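Local coordinates for regulatory protein YycH-like domain-containing protein (Eubacterium rectale, PDB 5COZ), which is of unknown function but is probably a membrane-anchored lipoprotein acting outside the cell, possibly in regulation, as its YycH-like relatives do, at residues Asp12-Glu17 against Asn34-Val39; Asn18-Leu23 against Ser278-Glu283; Asp46-Ile51 against Val298-Leu303; Val323-Asn328 against Met341-Val346. One frame throughout, in Å; residues are numbered along the deposited sequence.

Interaction 1: residues Asp12-Glu17 against Asn34-Val39; sequences DLNDYE and NIKCVV
Tyr-16, at the start of helix 16-22, meets Cys-37 and Val-39 near the end of strand 34-40, and these apolar contacts form the centre of the interaction. With CG anti to the backbone N (chi1 173°), the ring is carried out toward Val-39. Val-39 lays CG2 over one face of the ring, displaced toward the rim, in a CH-pi contact 3.9 Å from Tyr-16 CD1. Cys-37 SG comes instead to the ring edge, near its plane, as a sulfur-aromatic contact, and the same sulfur lies 3.8 Å from Tyr-16 CA. An alanine in place of Tyr-16 would probably leave Val-39 CG2 and Cys-37 SG without their aromatic partner and open a gap toward Ser-281 and Val-284 of helix 276-288, which the Tyr-16 side chain also touches.

The segment Asp-12 to Glu-17 is a helix entry: a type I turn from Asp-12 to Asp-15 leads to Asp-15 at the N-cap, whose OD2 accepts from Asn-18 N. This entry runs beside the edge of strand 34-40 that is turned away from its partner, strand 43-50, in the mixed sheet.

Three waters bridge the backbones. One molecule donates to Leu-13 O and accepts from Lys-36 N; a second joins Asn-14 O, at 2.6 Å, to Val-38 N; a third accepts from Tyr-16 N and donates to Val-38 O at 2.7 Å. A direct CA-H...O contact places Asn-14 CA 3.2 Å from Lys-36 O. The Lys-36 side chain leads away, and its NZ forms a salt bridge with Asp-46.

Interaction 2: residues Asn18-Leu23 against Ser278-Glu283; sequences NVLNSL and SILSKE
Leu-280 sends CG anti to its backbone N (chi1 180°), whereas Leu-20 and Leu-23 hold CG anti to the carbonyl carbon, and the methyl ends of the three meet between two helices. Leu-280 CD2 is the common point. Leu-23 crosses the Leu-280 side chain at about a right angle and brings CD1 to 3.6 Å from Leu-280 CD2. Leu-20 comes in obliquely, its CD2 4.0 Å from the same methyl, and Val-19 CG1 makes a looser contact with it at 4.2 Å. Leu-20 also rests both methyls against Ser-281 CB, and its CD2 lies 3.8 Å from Ser-281 N.

No hydrogen bond joins the two segments. The last turn of the first helix is tied internally by Ser-22 OG, which donates to Val-19 O at 2.7 Å, and Leu-23 is the residue at which the chain leaves helical geometry.

The segment axes approach to 9.6 Å and run 144° apart, roughly antiparallel. Beneath them, Val-19, Leu-23 and Leu-280 all touch Ile-35 of strand 34-40, and Leu-280 also reaches Ile-45. Helices 16-22 and 276-288 thus lie beside each other on one face of the mixed sheet, a layered alpha/beta arrangement.

Interaction 3: residues Asp46-Ile51 against Val298-Leu303; sequences DSEINI and VSEISL
The Asn-50 amide and the Glu-300 carboxylate cross obliquely, their planes 83° apart. Asn-50 ND2 donates to Glu-300 OE2 at 2.7 Å, the acceptor lying in the amide plane while the donor stands above the carboxylate plane, 68° out of it. Glu-300 OE2 also forms a salt bridge with Arg-227, and Asn-50 OD1 accepts from Lys-186. On this same face Glu-48 OE1 comes within 4.3 Å of Glu-300 OE1, with a water placed between them; salt bridges from Glu-48 to Lys-186 and Arg-155 would probably offset the repulsion.

Ile-49 and Ile-301 occupy the other face, side by side and pointing the same way, with Ile-49 CD1 3.9 Å from Ile-301 CD1. They continue the apolar layer into Leu-23 and Leu-280.

Five backbone hydrogen bonds join the strands, among them Asn-50 N to Ile-301 O at 2.8 Å and Leu-303 N to Asn-50 O. Glu-48 O is gripped twice: Ile-301 N and Ser-47 OG reach it from opposite faces of its plane, the hydroxyl at 2.9 Å.

Glu-48, Ile-49 and Asn-50 pair with Glu-300, Ile-301 and Ser-302, the segment axes 12° apart. This is a parallel strand pair inside a mixed sheet; on its other side strand 295-311 pairs antiparallel with strand 314-330, where Ser-299 and Glu-300 both face Tyr-324 in a classic beta bulge.

Interaction 4: residues Val323-Asn328 against Met341-Val346; sequences VYYYQN and MALYDV
Leu-343 packs against the ring of Tyr-325 in the apolar centre, with its CB over one face, offset toward the rim, in a CH-pi contact 3.5 Å from Tyr-325 CZ. With CG between the backbone N and the carbonyl carbon (chi1 69°), the ring is directed toward the neighbouring strand, where Leu-343 meets it. Leu-343 CD1 continues the contact, 3.7 Å from Tyr-325 CE2 and 3.9 Å from Gln-327 CB. On the opposite face of the sheet Tyr-324 CD2 touches Tyr-344 CB at 4.0 Å.

Further out, Asp-345 OD2 approaches Tyr-325 CE1 to 3.3 Å, while its salt bridge goes to Lys-286. A water in the ring plane is hydrogen-bonded to Tyr-325 OH at 2.8 Å and donates to Tyr-344 O. An alanine at Tyr-325 would probably uncover Leu-343 and leave this water without one of its partners. Six backbone hydrogen bonds, two each at the pairs Val-323 with Asp-345, Tyr-325 with Leu-343 and Gln-327 with Met-341 (selenomethionine), join the strands.

The pair is a beta hairpin of strands 314-330 and 338-348. Helix 276-288 covers the face bearing Val-323 and Tyr-325 through Ile-279, Glu-283, Lys-286 and Leu-287, and strand 295-311 pairs with strand 314-330 on its other side.

Along the chain, interactions 1 and 2 interleave, as do 2 and 3, and interaction 4 comes last. Interactions 3 and 4 lie within one mixed sheet, and interaction 1 reaches it through strand 34-40; the order across it is 34-40, 43-50, 295-311, 314-330 and 338-348, with the centres of 1 and 4 about 18 Å apart. Interaction 2 lies on one face of this sheet, about 10 Å from the centre of interaction 1 and 11 Å from that of interaction 3. It reaches interaction 4 through Ile-279 and Glu-283, the OE2 of the latter lying very close to Asp-345 OD2, possibly sharing a proton. The N-terminal segment is thereby packed against a sheet that is completed by strand 338-348, near the C-terminus.

Interaction 1: residues Asp12-Glu17 against Asn34-Val39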
loop_
_atom_site.group_PDB
_atom_site.type_symbol
_atom_site.label_atom_id
_atom_site.label_comp_id
_atom_site.label_asym_id
_atom_site.label_seq_id
_atom_site.Cartn_x
_atom_site.Cartn_y
_atom_site.Cartn_z
ATOM N N ASP A 12 9.370 11.592 30.265
ATOM C CA ASP A 12 8.063 11.166 29.773
ATOM C C ASP A 12 8.152 10.663 28.318
ATOM O O ASP A 12 8.674 11.355 27.439
ATOM C CB ASP A 12 7.037 12.318 29.895
ATOM C CG ASP A 12 5.633 12.054 29.356
ATOM O OD1 ASP A 12 5.194 10.878 29.372
ATOM O OD2 ASP A 12 4.949 13.032 28.981
ATOM N N LEU A 13 7.584 9.461 28.084
ATOM C CA LEU A 13 7.477 8.774 26.792
ATOM C C LEU A 13 6.708 9.626 25.763
ATOM O O LEU A 13 6.893 9.456 24.554
ATOM C CB LEU A 13 6.735 7.434 27.021
ATOM C CG LEU A 13 6.624 6.456 25.848
ATOM C CD1 LEU A 13 7.793 5.491 25.826
ATOM C CD2 LEU A 13 5.319 5.687 25.910
ATOM N N ASN A 14 5.846 10.541 26.252
ATOM C CA ASN A 14 5.014 11.391 25.403
ATOM C C ASN A 14 5.557 12.835 25.265
ATOM O O ASN A 14 4.836 13.683 24.768
ATOM C CB ASN A 14 3.564 11.391 25.914
ATOM C CG ASN A 14 2.933 10.018 25.930
ATOM O OD1 ASN A 14 2.613 9.433 24.884
ATOM N ND2 ASN A 14 2.755 9.464 27.122
ATOM N N ASP A 15 6.816 13.120 25.651
ATOM C CA ASP A 15 7.406 14.467 25.451
ATOM C C ASP A 15 8.044 14.498 24.045
ATOM O O ASP A 15 8.679 13.517 23.666
ATOM C CB ASP A 15 8.413 14.799 26.561
ATOM C CG ASP A 15 9.322 15.965 26.247
ATOM O OD1 ASP A 15 8.916 17.117 26.496
ATOM O OD2 ASP A 15 10.457 15.721 25.784
ATOM N N TYR A 16 7.888 15.603 23.286
ATOM C CA TYR A 16 8.402 15.683 21.900
ATOM C C TYR A 16 9.936 15.501 21.800
ATOM O O TYR A 16 10.395 14.729 20.955
ATOM C CB TYR A 16 7.943 16.975 21.195
ATOM C CG TYR A 16 8.567 17.213 19.831
ATOM C CD1 TYR A 16 8.412 16.291 18.797
ATOM C CD2 TYR A 16 9.270 18.380 19.562
ATOM C CE1 TYR A 16 8.981 16.508 17.541
ATOM C CE2 TYR A 16 9.841 18.611 18.313
ATOM C CZ TYR A 16 9.698 17.671 17.305
ATOM O OH TYR A 16 10.256 17.918 16.074
ATOM N N GLU A 17 10.721 16.160 22.659
ATOM C CA GLU A 17 12.175 15.993 22.608
ATOM C C GLU A 17 12.597 14.561 22.939
ATOM O O GLU A 17 13.539 14.061 22.328
ATOM C CB GLU A 17 12.865 16.988 23.556
ATOM C CG GLU A 17 12.927 18.403 22.994
ATOM C CD GLU A 17 13.655 18.600 21.672
ATOM O OE1 GLU A 17 14.726 17.979 21.466
ATOM O OE2 GLU A 17 13.157 19.401 20.849
ATOM N N ASN A 34 5.876 2.691 17.511
ATOM C CA ASN A 34 4.829 3.702 17.646
ATOM C C ASN A 34 5.357 4.834 18.502
ATOM O O ASN A 34 6.144 4.594 19.434
ATOM C CB ASN A 34 3.559 3.096 18.291
ATOM C CG ASN A 34 2.957 1.961 17.489
ATOM O OD1 ASN A 34 2.156 2.169 16.551
ATOM N ND2 ASN A 34 3.397 0.742 17.754
ATOM N N ILE A 35 4.947 6.062 18.184
ATOM C CA ILE A 35 5.320 7.245 18.973
ATOM C C ILE A 35 4.075 8.105 19.166
ATOM O O ILE A 35 3.198 8.127 18.301
ATOM C CB ILE A 35 6.467 8.066 18.325
ATOM C CG1 ILE A 35 6.085 8.541 16.894
ATOM C CG2 ILE A 35 7.782 7.267 18.319
ATOM C CD1 ILE A 35 7.036 9.558 16.272
ATOM N N LYS A 36 4.005 8.839 20.280
ATOM C CA LYS A 36 2.864 9.713 20.526
ATOM C C LYS A 36 3.327 10.894 21.377
ATOM O O LYS A 36 3.959 10.697 22.414
ATOM C CB LYS A 36 1.711 8.952 21.215
ATOM C CG LYS A 36 0.465 9.828 21.390
ATOM C CD LYS A 36 -0.738 9.029 21.918
ATOM C CE LYS A 36 -1.970 9.880 22.169
ATOM N NZ LYS A 36 -2.651 10.292 20.907
ATOM N N CYS A 37 3.065 12.107 20.918
ATOM C CA CYS A 37 3.405 13.323 21.658
ATOM C C CYS A 37 2.705 14.521 21.048
ATOM O O CYS A 37 2.376 14.525 19.861
ATOM C CB CYS A 37 4.912 13.555 21.698
ATOM S SG CYS A 37 5.659 13.792 20.072
ATOM N N VAL A 38 2.535 15.551 21.848
ATOM C CA VAL A 38 2.007 16.818 21.398
ATOM C C VAL A 38 3.188 17.718 21.061
ATOM O O VAL A 38 4.142 17.781 21.835
ATOM C CB VAL A 38 1.125 17.428 22.521
ATOM C CG1 VAL A 38 0.880 18.919 22.298
ATOM C CG2 VAL A 38 -0.184 16.664 22.644
ATOM N N VAL A 39 3.150 18.398 19.920
ATOM C CA VAL A 39 4.185 19.380 19.597
ATOM C C VAL A 39 3.695 20.744 20.070
ATOM O O VAL A 39 4.398 21.439 20.805
ATOM C CB VAL A 39 4.576 19.382 18.111
ATOM C CG1 VAL A 39 5.594 20.476 17.825
ATOM C CG2 VAL A 39 5.105 18.011 17.702
HETATM O O HOH W 1 5.938 7.921 22.324
HETATM O O HOH W 2 2.739 15.163 24.675
HETATM O O HOH W 3 5.882 17.590 23.846
#

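Interaction 2: residues Asn18-Leu23 against Ser278-Glu283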
loop_
_atom_site.group_PDB
_atom_site.type_symbol
_atom_site.label_atom_id
_atom_site.label_comp_id
_atom_site.label_asym_id
_atom_site.label_seq_id
_atom_site.Cartn_x
_atom_site.Cartn_y
_atom_site.Cartn_z
ATOM N N ASN A 18 11.892 13.887 23.865
ATOM C CA ASN A 18 12.162 12.485 24.204
ATOM C C ASN A 18 11.817 11.581 23.017
ATOM O O ASN A 18 12.527 10.599 22.738
ATOM C CB ASN A 18 11.374 12.052 25.444
ATOM C CG ASN A 18 11.997 12.511 26.736
ATOM O OD1 ASN A 18 13.173 12.885 26.797
ATOM N ND2 ASN A 18 11.210 12.509 27.794
ATOM N N VAL A 19 10.730 11.931 22.314
ATOM C CA VAL A 19 10.318 11.176 21.130
ATOM C C VAL A 19 11.413 11.306 20.059
ATOM O O VAL A 19 11.809 10.297 19.454
ATOM C CB VAL A 19 8.921 11.631 20.622
ATOM C CG1 VAL A 19 8.676 11.202 19.174
ATOM C CG2 VAL A 19 7.807 11.109 21.535
ATOM N N LEU A 20 11.927 12.535 19.828
ATOM C CA LEU A 20 13.018 12.691 18.856
ATOM C C LEU A 20 14.207 11.830 19.212
ATOM O O LEU A 20 14.759 11.165 18.333
ATOM C CB LEU A 20 13.479 14.150 18.719
ATOM C CG LEU A 20 12.557 15.082 17.961
ATOM C CD1 LEU A 20 13.108 16.501 17.976
ATOM C CD2 LEU A 20 12.379 14.608 16.525
ATOM N N ASN A 21 14.606 11.818 20.499
ATOM C CA ASN A 21 15.745 11.023 20.941
ATOM C C ASN A 21 15.495 9.527 20.714
ATOM O O ASN A 21 16.413 8.814 20.287
ATOM C CB ASN A 21 16.061 11.301 22.403
ATOM C CG ASN A 21 17.321 10.626 22.871
ATOM O OD1 ASN A 21 18.414 10.861 22.345
ATOM N ND2 ASN A 21 17.181 9.725 23.824
ATOM N N SER A 22 14.246 9.060 20.934
ATOM C CA SER A 22 13.880 7.655 20.740
ATOM C C SER A 22 14.009 7.260 19.254
ATOM O O SER A 22 14.254 6.099 18.961
ATOM C CB SER A 22 12.457 7.383 21.230
ATOM O OG SER A 22 11.454 7.790 20.305
ATOM N N LEU A 23 13.943 8.254 18.346
ATOM C CA LEU A 23 14.072 7.988 16.918
ATOM C C LEU A 23 15.509 8.110 16.427
ATOM O O LEU A 23 15.753 8.003 15.219
ATOM C CB LEU A 23 13.165 8.922 16.099
ATOM C CG LEU A 23 11.676 8.700 16.318
ATOM C CD1 LEU A 23 10.889 9.774 15.607
ATOM C CD2 LEU A 23 11.219 7.313 15.868
ATOM N N SER A 278 15.964 12.801 12.474
ATOM C CA SER A 278 16.354 13.915 11.603
ATOM C C SER A 278 15.195 14.296 10.696
ATOM O O SER A 278 14.914 15.472 10.518
ATOM C CB SER A 278 17.573 13.538 10.766
ATOM O OG SER A 278 18.664 13.184 11.603
ATOM N N ILE A 279 14.468 13.296 10.200
ATOM C CA ILE A 279 13.309 13.512 9.340
ATOM C C ILE A 279 12.163 14.115 10.132
ATOM O O ILE A 279 11.565 15.097 9.664
ATOM C CB ILE A 279 12.902 12.187 8.679
ATOM C CG1 ILE A 279 14.071 11.599 7.869
ATOM C CG2 ILE A 279 11.611 12.348 7.835
ATOM C CD1 ILE A 279 14.616 12.498 6.743
ATOM N N LEU A 280 11.849 13.553 11.328
ATOM C CA LEU A 280 10.729 14.089 12.072
ATOM C C LEU A 280 10.966 15.547 12.482
ATOM O O LEU A 280 10.043 16.347 12.348
ATOM C CB LEU A 280 10.408 13.229 13.303
ATOM C CG LEU A 280 9.215 13.760 14.151
ATOM C CD1 LEU A 280 7.906 13.830 13.306
ATOM C CD2 LEU A 280 9.011 12.889 15.375
ATOM N N SER A 281 12.171 15.901 12.973
ATOM C CA SER A 281 12.388 17.286 13.375
ATOM C C SER A 281 12.261 18.241 12.165
ATOM O O SER A 281 11.661 19.312 12.296
ATOM C CB SER A 281 13.736 17.436 14.065
ATOM O OG SER A 281 14.765 17.136 13.144
ATOM N N LYS A 282 12.759 17.843 10.994
ATOM C CA LYS A 282 12.671 18.670 9.801
ATOM C C LYS A 282 11.197 18.779 9.345
ATOM O O LYS A 282 10.731 19.863 8.967
ATOM C CB LYS A 282 13.559 18.026 8.719
ATOM C CG LYS A 282 13.876 18.864 7.547
ATOM C CD LYS A 282 15.120 18.282 6.921
ATOM C CE LYS A 282 15.457 19.085 5.741
ATOM N NZ LYS A 282 16.628 18.488 5.095
ATOM N N GLU A 283 10.460 17.668 9.425
ATOM C CA GLU A 283 9.056 17.665 9.005
ATOM C C GLU A 283 8.195 18.499 9.971
ATOM O O GLU A 283 7.335 19.251 9.512
ATOM C CB GLU A 283 8.556 16.231 8.918
ATOM C CG GLU A 283 7.077 16.133 8.561
ATOM C CD GLU A 283 6.674 16.491 7.144
ATOM O OE1 GLU A 283 7.531 16.903 6.329
ATOM O OE2 GLU A 283 5.459 16.376 6.860
#

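Interaction 3: residues Asp46-Ile51 against Val298-Leu303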
loop_
_atom_site.group_PDB
_atom_site.type_symbol
_atom_site.label_atom_id
_atom_site.label_comp_id
_atom_site.label_asym_id
_atom_site.label_seq_id
_atom_site.Cartn_x
_atom_site.Cartn_y
_atom_site.Cartn_z
ATOM N N ASP A 46 0.836 11.019 16.427
ATOM C CA ASP A 46 0.292 9.741 16.938
ATOM C C ASP A 46 0.547 8.767 15.814
ATOM O O ASP A 46 -0.321 8.496 14.967
ATOM C CB ASP A 46 -1.188 9.878 17.314
ATOM C CG ASP A 46 -1.749 8.676 18.041
ATOM O OD1 ASP A 46 -1.015 7.680 18.201
ATOM O OD2 ASP A 46 -2.926 8.730 18.447
ATOM N N SER A 47 1.782 8.277 15.790
ATOM C CA SER A 47 2.330 7.674 14.603
ATOM C C SER A 47 2.933 6.313 14.720
ATOM O O SER A 47 3.635 6.016 15.673
ATOM C CB SER A 47 3.424 8.629 14.119
ATOM O OG SER A 47 4.043 8.304 12.884
ATOM N N GLU A 48 2.716 5.511 13.677
ATOM C CA GLU A 48 3.429 4.266 13.483
ATOM C C GLU A 48 4.816 4.633 12.963
ATOM O O GLU A 48 4.980 5.660 12.282
ATOM C CB GLU A 48 2.716 3.384 12.447
ATOM C CG GLU A 48 1.446 2.732 12.957
ATOM C CD GLU A 48 0.928 1.681 11.995
ATOM O OE1 GLU A 48 0.410 2.071 10.924
ATOM O OE2 GLU A 48 1.120 0.473 12.269
ATOM N N ILE A 49 5.812 3.809 13.281
ATOM C CA ILE A 49 7.165 3.904 12.752
ATOM C C ILE A 49 7.401 2.617 11.998
ATOM O O ILE A 49 7.298 1.549 12.598
ATOM C CB ILE A 49 8.222 4.111 13.861
ATOM C CG1 ILE A 49 7.886 5.331 14.772
ATOM C CG2 ILE A 49 9.646 4.193 13.270
ATOM C CD1 ILE A 49 7.941 6.698 14.059
ATOM N N ASN A 50 7.651 2.708 10.693
ATOM C CA ASN A 50 7.820 1.495 9.877
ATOM C C ASN A 50 9.159 1.445 9.204
ATOM O O ASN A 50 9.447 2.239 8.278
ATOM C CB ASN A 50 6.735 1.437 8.808
ATOM C CG ASN A 50 5.417 0.936 9.316
ATOM O OD1 ASN A 50 5.375 -0.028 10.092
ATOM N ND2 ASN A 50 4.316 1.510 8.809
ATOM N N ILE A 51 10.025 0.520 9.682
ATOM C CA ILE A 51 11.317 0.279 9.026
ATOM C C ILE A 51 11.297 -1.127 8.402
ATOM O O ILE A 51 12.295 -1.578 7.841
ATOM C CB ILE A 51 12.566 0.570 9.909
ATOM C CG1 ILE A 51 12.570 -0.192 11.248
ATOM C CG2 ILE A 51 12.631 2.080 10.147
ATOM C CD1 ILE A 51 13.086 -1.638 11.146
ATOM N N VAL A 298 0.414 13.831 12.709
ATOM C CA VAL A 298 1.341 12.939 11.989
ATOM C C VAL A 298 0.953 11.503 12.338
ATOM O O VAL A 298 0.836 11.182 13.525
ATOM C CB VAL A 298 2.814 13.250 12.365
ATOM C CG1 VAL A 298 3.769 12.204 11.748
ATOM C CG2 VAL A 298 3.193 14.658 11.906
ATOM N N SER A 299 0.740 10.643 11.318
ATOM C CA SER A 299 0.237 9.293 11.546
ATOM C C SER A 299 1.234 8.165 11.245
ATOM O O SER A 299 1.038 7.049 11.735
ATOM C CB SER A 299 -1.024 9.077 10.710
ATOM O OG SER A 299 -0.700 8.934 9.331
ATOM N N GLU A 300 2.236 8.407 10.377
ATOM C CA GLU A 300 3.172 7.338 10.061
ATOM C C GLU A 300 4.476 7.910 9.517
ATOM O O GLU A 300 4.458 8.873 8.736
ATOM C CB GLU A 300 2.538 6.394 9.020
ATOM C CG GLU A 300 3.440 5.256 8.606
ATOM C CD GLU A 300 2.885 4.282 7.592
ATOM O OE1 GLU A 300 1.655 4.245 7.368
ATOM O OE2 GLU A 300 3.703 3.508 7.063
ATOM N N ILE A 301 5.604 7.289 9.910
ATOM C CA ILE A 301 6.906 7.586 9.333
ATOM C C ILE A 301 7.400 6.244 8.804
ATOM O O ILE A 301 7.455 5.270 9.570
ATOM C CB ILE A 301 7.884 8.234 10.322
ATOM C CG1 ILE A 301 7.293 9.517 10.904
ATOM C CG2 ILE A 301 9.263 8.475 9.637
ATOM C CD1 ILE A 301 8.163 10.060 12.133
ATOM N N SER A 302 7.752 6.178 7.523
ATOM C CA SER A 302 8.027 4.905 6.874
ATOM C C SER A 302 9.216 4.980 5.950
ATOM O O SER A 302 9.319 5.906 5.148
ATOM C CB SER A 302 6.780 4.510 6.064
ATOM O OG SER A 302 6.945 3.292 5.349
ATOM N N LEU A 303 10.094 3.970 6.018
ATOM C CA LEU A 303 11.239 3.812 5.124
ATOM C C LEU A 303 10.767 3.019 3.917
ATOM O O LEU A 303 10.275 1.896 4.091
ATOM C CB LEU A 303 12.395 3.092 5.847
ATOM C CG LEU A 303 13.573 2.695 4.985
ATOM C CD1 LEU A 303 14.247 3.953 4.360
ATOM C CD2 LEU A 303 14.583 1.888 5.852
HETATM O O HOH W 4 -0.930 4.847 11.493
HETATM O O HOH W 5 -0.324 3.909 9.077
#

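Interaction 4: residues Val323-Asn328 against Met341-Val346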
loop_
_atom_site.group_PDB
_atom_site.type_symbol
_atom_site.label_atom_id
_atom_site.label_comp_id
_atom_site.label_asym_id
_atom_site.label_seq_id
_atom_site.Cartn_x
_atom_site.Cartn_y
_atom_site.Cartn_z
ATOM N N VAL A 323 6.546 10.682 5.350
ATOM C CA VAL A 323 5.766 11.073 6.515
ATOM C C VAL A 323 4.330 11.243 6.062
ATOM O O VAL A 323 4.031 12.084 5.224
ATOM C CB VAL A 323 6.288 12.366 7.199
ATOM C CG1 VAL A 323 5.436 12.723 8.427
ATOM C CG2 VAL A 323 7.750 12.197 7.596
ATOM N N TYR A 324 3.433 10.432 6.639
ATOM C CA TYR A 324 2.010 10.507 6.348
ATOM C C TYR A 324 1.370 11.278 7.472
ATOM O O TYR A 324 1.682 11.013 8.649
ATOM C CB TYR A 324 1.403 9.094 6.253
ATOM C CG TYR A 324 2.048 8.238 5.182
ATOM C CD1 TYR A 324 3.123 7.401 5.486
ATOM C CD2 TYR A 324 1.507 8.166 3.900
ATOM C CE1 TYR A 324 3.675 6.548 4.525
ATOM C CE2 TYR A 324 2.058 7.325 2.930
ATOM C CZ TYR A 324 3.113 6.491 3.259
ATOM O OH TYR A 324 3.676 5.678 2.305
ATOM N N TYR A 325 0.506 12.260 7.122
ATOM C CA TYR A 325 -0.134 13.046 8.154
ATOM C C TYR A 325 -1.514 13.463 7.725
ATOM O O TYR A 325 -1.824 13.444 6.543
ATOM C CB TYR A 325 0.744 14.282 8.509
ATOM C CG TYR A 325 0.830 15.320 7.406
ATOM C CD1 TYR A 325 1.787 15.222 6.400
ATOM C CD2 TYR A 325 -0.009 16.436 7.403
ATOM C CE1 TYR A 325 1.887 16.196 5.399
ATOM C CE2 TYR A 325 0.075 17.405 6.407
ATOM C CZ TYR A 325 1.017 17.274 5.401
ATOM O OH TYR A 325 1.104 18.260 4.428
ATOM N N TYR A 326 -2.322 13.908 8.690
ATOM C CA TYR A 326 -3.642 14.453 8.418
ATOM C C TYR A 326 -3.656 15.941 8.676
ATOM O O TYR A 326 -2.992 16.400 9.599
ATOM C CB TYR A 326 -4.698 13.824 9.360
ATOM C CG TYR A 326 -4.879 12.350 9.181
ATOM C CD1 TYR A 326 -5.534 11.840 8.062
ATOM C CD2 TYR A 326 -4.459 11.454 10.165
ATOM C CE1 TYR A 326 -5.733 10.472 7.904
ATOM C CE2 TYR A 326 -4.642 10.075 10.013
ATOM C CZ TYR A 326 -5.293 9.593 8.885
ATOM O OH TYR A 326 -5.478 8.235 8.702
ATOM N N GLN A 327 -4.419 16.685 7.881
ATOM C CA GLN A 327 -4.653 18.086 8.178
ATOM C C GLN A 327 -6.146 18.331 8.149
ATOM O O GLN A 327 -6.828 17.940 7.207
ATOM C CB GLN A 327 -3.915 19.040 7.236
ATOM C CG GLN A 327 -4.098 20.502 7.652
ATOM C CD GLN A 327 -3.173 21.432 6.903
ATOM O OE1 GLN A 327 -2.984 21.303 5.690
ATOM N NE2 GLN A 327 -2.561 22.354 7.629
ATOM N N ASN A 328 -6.624 19.035 9.164
ATOM C CA ASN A 328 -8.047 19.326 9.341
ATOM C C ASN A 328 -8.357 20.633 8.619
ATOM O O ASN A 328 -8.259 21.722 9.194
ATOM C CB ASN A 328 -8.319 19.397 10.843
ATOM C CG ASN A 328 -9.754 19.242 11.201
ATOM O OD1 ASN A 328 -10.600 18.892 10.353
ATOM N ND2 ASN A 328 -10.073 19.512 12.477
HETATM N N MSE A 341 -7.971 15.693 5.945
HETATM C CA MSE A 341 -7.305 15.331 4.699
HETATM C C MSE A 341 -6.073 14.505 4.932
HETATM O O MSE A 341 -5.227 14.888 5.733
HETATM C CB MSE A 341 -6.895 16.605 3.939
HETATM C CG MSE A 341 -8.054 17.549 3.618
HETATM SE SE MSE A 341 -9.445 16.724 2.479
HETATM C CE MSE A 341 -8.614 16.662 0.990
ATOM N N ALA A 342 -5.931 13.406 4.191
ATOM C CA ALA A 342 -4.767 12.515 4.271
ATOM C C ALA A 342 -3.690 13.027 3.304
ATOM O O ALA A 342 -3.908 13.050 2.088
ATOM C CB ALA A 342 -5.192 11.102 3.913
ATOM N N LEU A 343 -2.531 13.456 3.863
ATOM C CA LEU A 343 -1.468 14.076 3.095
ATOM C C LEU A 343 -0.144 13.372 3.388
ATOM O O LEU A 343 -0.086 12.458 4.223
ATOM C CB LEU A 343 -1.404 15.553 3.476
ATOM C CG LEU A 343 -2.685 16.367 3.178
ATOM C CD1 LEU A 343 -2.624 17.726 3.847
ATOM C CD2 LEU A 343 -2.894 16.544 1.668
ATOM N N TYR A 344 0.920 13.764 2.669
ATOM C CA TYR A 344 2.201 13.121 2.918
ATOM C C TYR A 344 3.325 14.020 2.433
ATOM O O TYR A 344 3.130 14.895 1.576
ATOM C CB TYR A 344 2.261 11.724 2.233
ATOM C CG TYR A 344 2.322 11.822 0.728
ATOM C CD1 TYR A 344 1.183 12.103 -0.023
ATOM C CD2 TYR A 344 3.511 11.610 0.048
ATOM C CE1 TYR A 344 1.254 12.273 -1.410
ATOM C CE2 TYR A 344 3.583 11.722 -1.337
ATOM C CZ TYR A 344 2.459 12.065 -2.058
ATOM O OH TYR A 344 2.589 12.191 -3.415
ATOM N N ASP A 345 4.525 13.757 2.979
ATOM C CA ASP A 345 5.764 14.395 2.580
ATOM C C ASP A 345 6.794 13.303 2.336
ATOM O O ASP A 345 6.702 12.217 2.918
ATOM C CB ASP A 345 6.232 15.395 3.637
ATOM C CG ASP A 345 5.510 16.737 3.523
ATOM O OD1 ASP A 345 5.509 17.328 2.407
ATOM O OD2 ASP A 345 4.959 17.210 4.551
ATOM N N VAL A 346 7.763 13.574 1.461
ATOM C CA VAL A 346 8.770 12.584 1.089
ATOM C C VAL A 346 10.145 13.201 1.171
ATOM O O VAL A 346 10.345 14.307 0.671
ATOM C CB VAL A 346 8.534 12.014 -0.337
ATOM C CG1 VAL A 346 9.503 10.865 -0.628
ATOM C CG2 VAL A 346 7.105 11.520 -0.526
HETATM O O HOH W 6 2.518 17.776 2.011
#